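Side-chain contacts in TIR-like domain-containing protein (Prevotella corporis, PDB 7EBD), which is a bacterial STING-domain protein that assembles as a two-subunit complex and holds C2E in a pocket to which both subunits contribute: residues 73-78 with 84-89; 143-148 with 153-158; 47-52 with 136-141; 109-114 with 124-129. All blocks are in the same frame, centred on the assembly; numbering follows the deposited sequence.

Contact 1 (73-78 with 84-89); sequences TQMSTN and IHIVSK. With C2E (9,9'-[(2R,3R,3aS,5S,7aR,9R,10R,10aS,12S,14aR)-3,5,10,12-tetrahydroxy-5,12-dioxidooctahydro-2H,7H-difuro[3,2-d:3',2'-j][1,3,7,9,2,8]tetraoxadiphosphacyclododecine-2,9-diyl]bis(2-amino-1,9-dihydro-6H-purin-6-one)), chain E; ACT (acetate ion), chain C.
T73, Q74 and M75 pair with I86, H85 and I84 as the antiparallel arms of a beta hairpin, strands 71-75 and 84-91, at one edge of the five-stranded mixed sheet of this STING domain. Four backbone bonds join the arms: T73 and I86 exchange N-H and C=O, as do M75 and I84. Between these hydrogen-bonded pairs sits the non-hydrogen-bonded pair Q74 and H85. Their side chains lie alongside each other, amide and imidazole planes nearly perpendicular, with OE1 of Q74 3.2 Å from CE1 of H85. NE2 of that ring is hydrogen-bonded to NE2 of H85 in the second subunit. On the other face, toward helix 6-28, the extended selenomethionine M75 brings CE to 3.5 Å from CD1 of I86, the side chains crossing at about a right angle. The hairpin also lines the ligand pocket. N1 of C2E donates to O of H85 at 2.6 Å, its N2 adds a weak bond to the same oxygen, and CG2 of I84 lies 3.4 Å from O6 of C2E. OG1 of T73, set between its backbone N and carbonyl carbon (chi1 46°), donates to OG of S88 (2.9 Å), which donates to the acetate O at 2.7 Å.

Contact 2 (143-148 with 153-158); sequences LLINED and ECVEIL
I145 sets its CG1 branch beside the backbone N (chi1 -73°) and stays extended beyond it (chi2 165°), which carries CD1 well out from helix 124-146; V155 answers with CG1 opposite its own backbone N (chi1 -177°). The two methyl ends meet at 3.6 Å, CD1 of I145 to CG1 of V155, with the side chains crossing at a slant. The same CD1 also approaches I157, whose CG1 lies 4.3 Å away, so one methyl faces two residues on the same side of strand 155-157. The contact forms where the chain doubles back: helix 124-146 ends, the short helix 149-154 follows, and strand 155-157 joins the edge of the mixed sheet beside strand 42-47. D148 occupies the N-cap of that short helix, its OD1 accepting from the N of C151. A23 of helix 6-28 and L45 of strand 42-47 pack on V155, and L141 packs on I157. All three touching residues are buried, and the groups that meet are saturated hydrocarbon. Across this contact the last turn of the long helix therefore meets the edge strand through dispersion and the exclusion of water, without a directional bond between the two segments.

Contact 3 (47-52 with 136-141); sequences IKMPET and NFKRVL
A Met-aromatic contact, selenomethionine M49 against F137, joins the loop leaving strand 42-47 to the long helix 124-146. SE of M49 lies 4.9 Å from the centroid of the F137 ring in an oblique position, 71° from the ring normal. Its nearest ring atom is CE2, 3.8 Å away, while the terminal methyl CE comes still closer, 3.6 Å from CD2. M49 reaches this spot by folding rather than stretching: chi2 and chi3 are both bent, near -63° and -69°, so the selenium and the methyl curl against the helix. The fold also brings in K138, one residue along. Its CD lies 3.8 Å from CG of M49 and its CG 3.9 Å from CE, so the aliphatic part of the lysine runs past the M49 side chain and supplies hydrocarbon at the margin of the contact. A turn farther on, CD2 of L141 approaches CG2 of I47 at 4.1 Å, a looser apolar touch that continues the same strip of the helix toward the sheet. F137 and L141, four residues apart, thus face the strand end and its loop together. L104 of helix 104-111 packs on both M49 and F137, and I10 and A11 of helix 6-28 also lie on F137, whereas Y14 of that helix lies on I47. The contact consequently sits where the end of strand 42-47 meets three helices, 6-28, 104-111 and 124-146.

Contact 4 (109-114 with 124-129); sequences KAIDMY and TEQQLA
I111 and Q126 make the first touch: CG2 of I111 meets CG of Q126 at 3.8 Å, methyl against methylene, with the two side chains crossing at a slant. This CG2 branch lies opposite the backbone N of I111, leaving CD1 to extend in another direction, where it comes 4.4 Å from the carbonyl O of A129. Q126 is fully extended (chi1 173°, chi2 172°) and carries its amide past I111 to the neighbourhood of D112. There NE2 of Q126 lies 3.6 Å from OD1 of D112, too long to count as a hydrogen bond, and the amide and carboxylate planes are turned 46° from each other. The carboxylate has a stronger partner in the adjoining loop, since OD1 of D112 forms a salt bridge with NE of R116. In the next shell, F115 of that loop packs on Q126 and A129, R116 also lies on Q126, and E130 and E133 from the following turns of helix 124-146 flank I111. These contacts bring the end of helix 104-111 against the first turns of helix 124-146. Nearby, K109 reaches E16 of the second subunit through a salt bridge. Between the two segments the attraction is chiefly van der Waals, with at most a loose electrostatic pull between amide and carboxylate, while the R116 ion pair probably does more to fix the D112 side chain.

Helix 124-146 carries one side of contacts 4, 3 and 2, from its first turns to its last. Contacts 2 and 3 have centres 12 Å apart and touch: strand 155-157 probably hydrogen-bonds to I47 at the end of strand 42-47. Contacts 3 and 4, centres 16 Å apart, barely meet. Contact 1, in the hairpin at the other edge of the sheet, has its centre 33 Å from that of contact 4, across the chain's centre, yet both reach the second subunit. In sequence, contacts 1 and 4 fall within the loop closed by contact 3, and contact 2 follows. The long helix thus runs from contact 4, beside the second subunit, to the edge strand opposite the C2E-lining hairpin.

Contact 1 (73-78 with 84-89)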
# COMPACT_ATOMS: atom_id res chain seq x y z
N THR A 73 14.67 9.51 -1.97
CA THR A 73 14.50 10.49 -0.91
C THR A 73 13.31 10.08 -0.05
O THR A 73 12.65 9.07 -0.32
CB THR A 73 14.32 11.91 -1.47
OG1 THR A 73 13.37 11.88 -2.54
CG2 THR A 73 15.64 12.47 -1.97
N GLN A 74 13.03 10.87 0.98
CA GLN A 74 11.91 10.58 1.85
C GLN A 74 11.31 11.88 2.37
O GLN A 74 11.97 12.93 2.41
CB GLN A 74 12.31 9.68 3.02
CG GLN A 74 13.38 10.25 3.94
CD GLN A 74 13.75 9.30 5.05
OE1 GLN A 74 14.03 8.12 4.81
NE2 GLN A 74 13.74 9.79 6.29
N MSE A 75 10.04 11.80 2.76
CA MSE A 75 9.29 12.91 3.34
C MSE A 75 8.85 12.55 4.75
O MSE A 75 8.28 11.48 4.98
CB MSE A 75 8.06 13.24 2.49
CG MSE A 75 8.30 13.40 1.00
SE MSE A 75 6.60 13.45 0.03
CE MSE A 75 7.22 14.04 -1.72
N SER A 76 9.10 13.45 5.71
CA SER A 76 8.65 13.25 7.08
C SER A 76 7.22 13.77 7.21
O SER A 76 6.96 14.96 7.02
CB SER A 76 9.58 13.97 8.06
OG SER A 76 10.82 13.29 8.17
N THR A 77 6.30 12.87 7.54
CA THR A 77 4.88 13.20 7.64
C THR A 77 4.38 12.92 9.06
O THR A 77 4.93 12.07 9.77
CB THR A 77 4.04 12.40 6.63
OG1 THR A 77 2.68 12.83 6.69
CG2 THR A 77 4.12 10.91 6.92
N ASN A 78 3.34 13.65 9.45
CA ASN A 78 2.74 13.51 10.77
C ASN A 78 1.48 12.65 10.77
O ASN A 78 0.88 12.45 11.83
CB ASN A 78 2.43 14.89 11.36
CG ASN A 78 3.67 15.74 11.53
OD1 ASN A 78 4.37 15.64 12.54
ND2 ASN A 78 3.95 16.59 10.55
N ILE A 84 7.52 8.78 4.25
CA ILE A 84 7.10 8.35 2.92
C ILE A 84 8.33 8.31 2.02
O ILE A 84 8.94 9.35 1.76
CB ILE A 84 6.03 9.28 2.35
CG1 ILE A 84 4.90 9.48 3.35
CG2 ILE A 84 5.50 8.74 1.02
CD1 ILE A 84 3.99 10.63 3.02
N HIS A 85 8.69 7.13 1.54
CA HIS A 85 9.84 6.99 0.66
C HIS A 85 9.42 7.22 -0.79
O HIS A 85 8.38 6.74 -1.23
CB HIS A 85 10.48 5.62 0.82
CG HIS A 85 11.16 5.43 2.15
ND1 HIS A 85 12.49 5.73 2.36
CD2 HIS A 85 10.69 4.96 3.33
CE1 HIS A 85 12.80 5.46 3.61
NE2 HIS A 85 11.73 4.99 4.22
N ILE A 86 10.25 7.97 -1.52
CA ILE A 86 9.93 8.41 -2.87
C ILE A 86 11.21 8.42 -3.70
O ILE A 86 12.32 8.29 -3.19
CB ILE A 86 9.30 9.82 -2.88
CG1 ILE A 86 10.13 10.76 -2.01
CG2 ILE A 86 7.85 9.77 -2.43
CD1 ILE A 86 10.13 12.19 -2.46
N VAL A 87 11.02 8.59 -5.01
CA VAL A 87 12.11 8.88 -5.93
C VAL A 87 11.84 10.25 -6.54
O VAL A 87 10.69 10.58 -6.87
CB VAL A 87 12.25 7.80 -7.02
CG1 VAL A 87 12.89 6.55 -6.45
CG2 VAL A 87 10.89 7.47 -7.61
N SER A 88 12.89 11.05 -6.68
CA SER A 88 12.70 12.43 -7.10
C SER A 88 13.92 12.91 -7.87
O SER A 88 14.93 12.22 -7.99
CB SER A 88 12.43 13.35 -5.91
OG SER A 88 13.54 13.37 -5.03
N LYS A 89 13.79 14.12 -8.41
CA LYS A 89 14.89 14.80 -9.09
C LYS A 89 14.65 16.30 -9.00
O LYS A 89 13.58 16.76 -8.57
CB LYS A 89 15.02 14.34 -10.54
CG LYS A 89 13.93 14.85 -11.46
CD LYS A 89 14.06 14.27 -12.86
CE LYS A 89 14.72 15.26 -13.81
NZ LYS A 89 14.57 14.84 -15.23
P1 C2E E . -1.19 1.33 2.17
O2P C2E E . -0.53 1.85 3.43
O1P C2E E . -2.60 1.85 2.24
O5' C2E E . -0.60 1.98 0.79
C5' C2E E . -1.37 1.85 -0.37
C4' C2E E . -0.47 2.11 -1.61
O4' C2E E . -0.03 3.34 -1.58
C3' C2E E . 0.79 1.22 -1.57
O3' C2E E . 0.54 0.06 -2.20
C2' C2E E . 1.82 2.07 -2.33
O2' C2E E . 1.64 1.90 -3.81
C1' C2E E . 1.53 3.31 -2.01
N9 C2E E . 2.37 3.74 -0.92
C8 C2E E . 1.99 3.67 0.36
N7 C2E E . 3.05 4.17 1.05
C5 C2E E . 4.01 4.51 0.18
C6 C2E E . 5.40 5.12 0.37
O6 C2E E . 5.81 5.37 1.45
N1 C2E E . 6.22 5.39 -0.77
C2 C2E E . 5.74 5.10 -2.10
N2 C2E E . 6.57 5.37 -3.25
N3 C2E E . 4.41 4.52 -2.28
C4 C2E E . 3.57 4.24 -1.08
P11 C2E E . 1.64 -1.13 -1.84
O21 C2E E . 3.07 -0.86 -2.24
O11 C2E E . 1.23 -2.34 -2.65
O5A C2E E . 1.39 -1.52 -0.26
C5A C2E E . 0.20 -2.23 -0.09
C4A C2E E . -0.07 -2.43 1.35
O4A C2E E . 0.87 -3.18 1.88
C3A C2E E . -0.02 -0.97 2.18
O3A C2E E . -1.36 -0.31 2.12
C2A C2E E . 0.27 -1.26 3.33
O2A C2E E . -0.95 -1.70 4.10
C1A C2E E . 1.28 -2.51 3.18
N91 C2E E . 2.51 -2.09 3.11
C81 C2E E . 3.29 -1.84 2.04
N71 C2E E . 4.48 -1.42 2.51
C51 C2E E . 4.42 -1.42 3.84
C61 C2E E . 5.46 -1.05 4.90
O61 C2E E . 6.53 -0.69 4.57
N11 C2E E . 5.12 -1.14 6.29
C21 C2E E . 3.81 -1.58 6.68
N21 C2E E . 3.47 -1.67 8.09
N31 C2E E . 2.83 -1.94 5.67
C41 C2E E . 3.18 -1.84 4.22
C ACT C . 16.85 15.02 -4.67
O ACT C . 15.99 14.54 -5.46
OXT ACT C . 17.66 14.40 -3.91
CH3 ACT C . 16.93 16.57 -4.64

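Contact 2 (143-148 with 153-158)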
# COMPACT_ATOMS: atom_id res chain seq x y z
N LEU A 143 -10.51 12.06 -9.80
CA LEU A 143 -11.63 12.64 -9.06
C LEU A 143 -11.25 12.92 -7.62
O LEU A 143 -11.62 13.96 -7.06
CB LEU A 143 -12.84 11.70 -9.12
CG LEU A 143 -13.53 11.56 -10.48
CD1 LEU A 143 -14.63 10.51 -10.42
CD2 LEU A 143 -14.10 12.90 -10.93
N LEU A 144 -10.48 12.02 -6.99
CA LEU A 144 -10.04 12.26 -5.62
C LEU A 144 -9.04 13.40 -5.55
O LEU A 144 -9.03 14.18 -4.59
CB LEU A 144 -9.44 10.98 -5.03
CG LEU A 144 -10.42 9.81 -4.85
CD1 LEU A 144 -9.69 8.57 -4.36
CD2 LEU A 144 -11.54 10.19 -3.90
N ILE A 145 -8.18 13.52 -6.57
CA ILE A 145 -7.20 14.61 -6.60
C ILE A 145 -7.91 15.95 -6.74
O ILE A 145 -7.54 16.94 -6.08
CB ILE A 145 -6.20 14.38 -7.74
CG1 ILE A 145 -5.24 13.24 -7.39
CG2 ILE A 145 -5.43 15.66 -8.06
CD1 ILE A 145 -4.46 12.71 -8.57
N ASN A 146 -8.95 16.02 -7.58
CA ASN A 146 -9.64 17.28 -7.81
C ASN A 146 -10.37 17.77 -6.57
O ASN A 146 -10.58 18.97 -6.41
CB ASN A 146 -10.61 17.14 -8.98
CG ASN A 146 -9.90 16.93 -10.30
OD1 ASN A 146 -8.73 17.27 -10.46
ND2 ASN A 146 -10.62 16.37 -11.27
N GLU A 147 -10.77 16.85 -5.69
CA GLU A 147 -11.48 17.21 -4.47
C GLU A 147 -10.55 17.51 -3.30
O GLU A 147 -11.02 17.67 -2.17
CB GLU A 147 -12.45 16.08 -4.08
CG GLU A 147 -13.59 15.89 -5.07
CD GLU A 147 -14.45 14.69 -4.74
OE1 GLU A 147 -14.57 13.79 -5.60
OE2 GLU A 147 -15.00 14.64 -3.62
N ASP A 148 -9.25 17.60 -3.56
CA ASP A 148 -8.26 17.91 -2.53
C ASP A 148 -7.42 19.08 -3.02
O ASP A 148 -6.81 19.00 -4.09
CB ASP A 148 -7.38 16.69 -2.23
CG ASP A 148 -6.46 16.90 -1.04
OD1 ASP A 148 -5.54 17.75 -1.13
OD2 ASP A 148 -6.65 16.22 -0.01
N GLU A 153 -3.35 21.09 -6.46
CA GLU A 153 -2.27 22.06 -6.64
C GLU A 153 -1.02 21.41 -7.23
O GLU A 153 -0.39 21.98 -8.13
CB GLU A 153 -1.95 22.72 -5.30
CG GLU A 153 -0.81 23.74 -5.35
CD GLU A 153 -1.26 25.09 -5.88
OE1 GLU A 153 -2.46 25.26 -6.16
OE2 GLU A 153 -0.39 25.98 -6.01
N CYS A 154 -0.63 20.22 -6.75
CA CYS A 154 0.70 19.71 -7.06
C CYS A 154 0.75 18.28 -7.58
O CYS A 154 1.86 17.74 -7.74
CB CYS A 154 1.60 19.82 -5.82
SG CYS A 154 1.08 18.77 -4.45
N VAL A 155 -0.38 17.63 -7.84
CA VAL A 155 -0.38 16.23 -8.27
C VAL A 155 -0.92 16.13 -9.69
O VAL A 155 -1.93 16.75 -10.03
CB VAL A 155 -1.20 15.34 -7.31
CG1 VAL A 155 -1.13 13.89 -7.74
CG2 VAL A 155 -0.68 15.49 -5.89
N GLU A 156 -0.24 15.33 -10.51
CA GLU A 156 -0.65 15.07 -11.88
C GLU A 156 -0.47 13.60 -12.20
O GLU A 156 0.49 12.97 -11.75
CB GLU A 156 0.16 15.90 -12.89
CG GLU A 156 -0.20 17.37 -12.95
CD GLU A 156 0.53 18.09 -14.06
OE1 GLU A 156 0.74 17.47 -15.12
OE2 GLU A 156 0.90 19.27 -13.87
N ILE A 157 -1.39 13.06 -12.99
CA ILE A 157 -1.26 11.71 -13.53
C ILE A 157 -0.60 11.81 -14.90
O ILE A 157 -1.09 12.53 -15.78
CB ILE A 157 -2.63 11.02 -13.63
CG1 ILE A 157 -3.28 10.92 -12.25
CG2 ILE A 157 -2.49 9.64 -14.26
CD1 ILE A 157 -4.65 10.28 -12.26
N LEU A 158 0.52 11.12 -15.08
CA LEU A 158 1.27 11.21 -16.33
C LEU A 158 0.45 10.68 -17.50
O LEU A 158 -0.30 9.71 -17.38
CB LEU A 158 2.59 10.46 -16.22
CG LEU A 158 3.66 11.17 -15.39
CD1 LEU A 158 4.87 10.28 -15.16
CD2 LEU A 158 4.07 12.48 -16.06

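Contact 3 (47-52 with 136-141)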
# COMPACT_ATOMS: atom_id res chain seq x y z
N ILE A 47 2.29 10.77 -11.13
CA ILE A 47 1.89 9.38 -11.03
C ILE A 47 2.12 8.72 -12.38
O ILE A 47 1.54 9.15 -13.39
CB ILE A 47 0.41 9.25 -10.60
CG1 ILE A 47 0.12 10.16 -9.40
CG2 ILE A 47 0.07 7.80 -10.28
CD1 ILE A 47 0.95 9.84 -8.17
N LYS A 48 2.96 7.70 -12.41
CA LYS A 48 3.32 7.01 -13.65
C LYS A 48 2.60 5.67 -13.69
O LYS A 48 2.79 4.83 -12.81
CB LYS A 48 4.83 6.81 -13.74
CG LYS A 48 5.27 5.97 -14.93
CD LYS A 48 5.00 6.68 -16.24
CE LYS A 48 5.45 5.84 -17.43
NZ LYS A 48 5.20 6.53 -18.72
N MSE A 49 1.77 5.48 -14.72
CA MSE A 49 1.09 4.21 -14.93
C MSE A 49 2.00 3.25 -15.69
O MSE A 49 2.79 3.67 -16.53
CB MSE A 49 -0.21 4.41 -15.70
CG MSE A 49 -1.18 5.37 -15.03
SE MSE A 49 -1.78 4.72 -13.30
CE MSE A 49 -2.85 3.21 -13.89
N PRO A 50 1.91 1.96 -15.38
CA PRO A 50 2.65 0.97 -16.17
C PRO A 50 2.13 0.93 -17.60
O PRO A 50 0.94 1.12 -17.85
CB PRO A 50 2.38 -0.36 -15.44
CG PRO A 50 1.87 0.03 -14.09
CD PRO A 50 1.16 1.34 -14.27
N GLU A 51 3.05 0.69 -18.54
CA GLU A 51 2.66 0.58 -19.94
C GLU A 51 1.59 -0.49 -20.13
O GLU A 51 0.57 -0.26 -20.79
CB GLU A 51 3.89 0.27 -20.79
CG GLU A 51 4.82 1.46 -21.00
CD GLU A 51 6.04 1.09 -21.82
OE1 GLU A 51 6.01 0.06 -22.51
OE2 GLU A 51 7.04 1.84 -21.76
N THR A 52 1.81 -1.66 -19.54
CA THR A 52 0.79 -2.68 -19.41
C THR A 52 0.93 -3.31 -18.04
O THR A 52 1.99 -3.27 -17.42
CB THR A 52 0.90 -3.75 -20.51
OG1 THR A 52 -0.14 -4.73 -20.33
CG2 THR A 52 2.25 -4.45 -20.45
N ASN A 136 -10.46 3.15 -15.13
CA ASN A 136 -11.26 3.43 -13.95
C ASN A 136 -10.39 3.84 -12.77
O ASN A 136 -10.75 4.76 -12.02
CB ASN A 136 -12.12 2.22 -13.59
CG ASN A 136 -13.05 2.49 -12.42
OD1 ASN A 136 -14.03 3.22 -12.56
ND2 ASN A 136 -12.74 1.92 -11.26
N PHE A 137 -9.24 3.18 -12.60
CA PHE A 137 -8.31 3.59 -11.56
C PHE A 137 -7.88 5.04 -11.75
O PHE A 137 -7.91 5.84 -10.81
CB PHE A 137 -7.09 2.66 -11.56
CG PHE A 137 -5.99 3.08 -10.62
CD1 PHE A 137 -5.98 2.66 -9.30
CD2 PHE A 137 -4.95 3.89 -11.07
CE1 PHE A 137 -4.96 3.04 -8.45
CE2 PHE A 137 -3.94 4.28 -10.21
CZ PHE A 137 -3.94 3.85 -8.90
N LYS A 138 -7.50 5.40 -12.98
CA LYS A 138 -7.07 6.76 -13.26
C LYS A 138 -8.20 7.76 -13.04
O LYS A 138 -7.98 8.85 -12.50
CB LYS A 138 -6.53 6.87 -14.68
CG LYS A 138 -5.22 6.11 -14.90
CD LYS A 138 -4.59 6.45 -16.24
CE LYS A 138 -5.52 6.11 -17.39
NZ LYS A 138 -4.92 6.46 -18.70
N ARG A 139 -9.42 7.39 -13.43
CA ARG A 139 -10.56 8.29 -13.27
C ARG A 139 -10.87 8.54 -11.80
O ARG A 139 -11.08 9.68 -11.38
CB ARG A 139 -11.78 7.72 -13.99
CG ARG A 139 -13.05 8.55 -13.81
CD ARG A 139 -14.27 7.82 -14.33
NE ARG A 139 -14.57 6.62 -13.54
CZ ARG A 139 -15.34 6.60 -12.46
NH1 ARG A 139 -15.90 7.72 -12.03
NH2 ARG A 139 -15.55 5.46 -11.81
N VAL A 140 -10.90 7.47 -11.00
CA VAL A 140 -11.17 7.63 -9.57
C VAL A 140 -10.06 8.43 -8.90
O VAL A 140 -10.32 9.30 -8.06
CB VAL A 140 -11.37 6.26 -8.90
CG1 VAL A 140 -11.51 6.41 -7.40
CG2 VAL A 140 -12.60 5.56 -9.48
N LEU A 141 -8.81 8.15 -9.26
CA LEU A 141 -7.69 8.89 -8.67
C LEU A 141 -7.77 10.37 -9.03
O LEU A 141 -7.53 11.23 -8.18
CB LEU A 141 -6.36 8.29 -9.12
CG LEU A 141 -5.11 8.91 -8.50
CD1 LEU A 141 -5.14 8.78 -6.98
CD2 LEU A 141 -3.84 8.30 -9.07

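Contact 4 (109-114 with 124-129)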
# COMPACT_ATOMS: atom_id res chain seq x y z
N LYS A 109 -2.94 -9.54 -10.95
CA LYS A 109 -3.19 -10.94 -10.62
C LYS A 109 -4.67 -11.26 -10.70
O LYS A 109 -5.06 -12.33 -11.20
CB LYS A 109 -2.62 -11.27 -9.25
CG LYS A 109 -1.10 -11.22 -9.19
CD LYS A 109 -0.56 -11.59 -7.82
CE LYS A 109 -0.82 -13.05 -7.49
NZ LYS A 109 -0.24 -13.45 -6.18
N ALA A 110 -5.53 -10.33 -10.25
CA ALA A 110 -6.96 -10.57 -10.34
C ALA A 110 -7.36 -10.84 -11.79
O ALA A 110 -7.95 -11.88 -12.09
CB ALA A 110 -7.73 -9.38 -9.78
N ILE A 111 -6.98 -9.94 -12.69
CA ILE A 111 -7.25 -10.18 -14.11
C ILE A 111 -6.52 -11.43 -14.56
O ILE A 111 -7.07 -12.27 -15.29
CB ILE A 111 -6.86 -8.94 -14.94
CG1 ILE A 111 -7.67 -7.73 -14.50
CG2 ILE A 111 -7.04 -9.21 -16.42
CD1 ILE A 111 -7.00 -6.40 -14.79
N ASP A 112 -5.30 -11.62 -14.07
CA ASP A 112 -4.49 -12.79 -14.42
C ASP A 112 -5.06 -14.07 -13.85
O ASP A 112 -4.49 -15.14 -14.11
CB ASP A 112 -3.06 -12.59 -13.94
CG ASP A 112 -2.03 -13.06 -14.95
OD1 ASP A 112 -2.44 -13.49 -16.05
OD2 ASP A 112 -0.82 -12.99 -14.65
N MSE A 113 -6.15 -14.00 -13.10
CA MSE A 113 -6.76 -15.20 -12.56
C MSE A 113 -8.14 -15.42 -13.16
O MSE A 113 -8.83 -16.39 -12.83
CB MSE A 113 -6.84 -15.11 -11.03
CG MSE A 113 -6.74 -16.45 -10.33
SE MSE A 113 -6.44 -16.25 -8.42
CE MSE A 113 -4.85 -15.12 -8.48
N TYR A 114 -8.56 -14.52 -14.05
CA TYR A 114 -9.88 -14.60 -14.65
C TYR A 114 -9.87 -14.81 -16.15
O TYR A 114 -10.83 -15.37 -16.69
CB TYR A 114 -10.71 -13.34 -14.33
CG TYR A 114 -12.18 -13.50 -14.68
CD1 TYR A 114 -13.04 -14.15 -13.81
CD2 TYR A 114 -12.69 -12.99 -15.86
CE1 TYR A 114 -14.38 -14.30 -14.12
CE2 TYR A 114 -14.03 -13.13 -16.18
CZ TYR A 114 -14.87 -13.79 -15.31
OH TYR A 114 -16.20 -13.93 -15.62
N THR A 124 -7.43 -10.67 -26.35
CA THR A 124 -7.91 -9.30 -26.49
C THR A 124 -8.92 -8.95 -25.41
O THR A 124 -9.05 -7.78 -25.04
CB THR A 124 -8.52 -9.10 -27.88
OG1 THR A 124 -9.59 -10.03 -28.07
CG2 THR A 124 -7.47 -9.31 -28.96
N GLU A 125 -9.64 -9.94 -24.88
CA GLU A 125 -10.59 -9.68 -23.81
C GLU A 125 -9.87 -9.35 -22.51
O GLU A 125 -10.29 -8.45 -21.77
CB GLU A 125 -11.50 -10.89 -23.62
CG GLU A 125 -12.63 -10.69 -22.63
CD GLU A 125 -13.30 -11.99 -22.23
OE1 GLU A 125 -12.95 -13.04 -22.80
OE2 GLU A 125 -14.19 -11.96 -21.35
N GLN A 126 -8.78 -10.07 -22.21
CA GLN A 126 -7.96 -9.72 -21.05
C GLN A 126 -7.39 -8.32 -21.19
O GLN A 126 -7.37 -7.55 -20.22
CB GLN A 126 -6.83 -10.74 -20.89
CG GLN A 126 -5.81 -10.38 -19.82
CD GLN A 126 -4.82 -11.49 -19.55
OE1 GLN A 126 -4.69 -12.43 -20.33
NE2 GLN A 126 -4.10 -11.38 -18.44
N GLN A 127 -6.94 -7.96 -22.40
CA GLN A 127 -6.42 -6.62 -22.63
C GLN A 127 -7.50 -5.56 -22.43
O GLN A 127 -7.23 -4.50 -21.86
CB GLN A 127 -5.84 -6.52 -24.04
CG GLN A 127 -5.25 -5.16 -24.40
CD GLN A 127 -4.01 -4.80 -23.59
OE1 GLN A 127 -3.44 -5.63 -22.89
NE2 GLN A 127 -3.60 -3.54 -23.68
N LEU A 128 -8.72 -5.83 -22.90
CA LEU A 128 -9.80 -4.87 -22.71
C LEU A 128 -10.15 -4.70 -21.24
O LEU A 128 -10.32 -3.57 -20.76
CB LEU A 128 -11.04 -5.28 -23.51
CG LEU A 128 -12.14 -4.22 -23.38
CD1 LEU A 128 -11.86 -3.06 -24.31
CD2 LEU A 128 -13.52 -4.81 -23.64
N ALA A 129 -10.28 -5.81 -20.50
CA ALA A 129 -10.59 -5.70 -19.08
C ALA A 129 -9.47 -4.99 -18.33
O ALA A 129 -9.72 -4.21 -17.41
CB ALA A 129 -10.83 -7.09 -18.49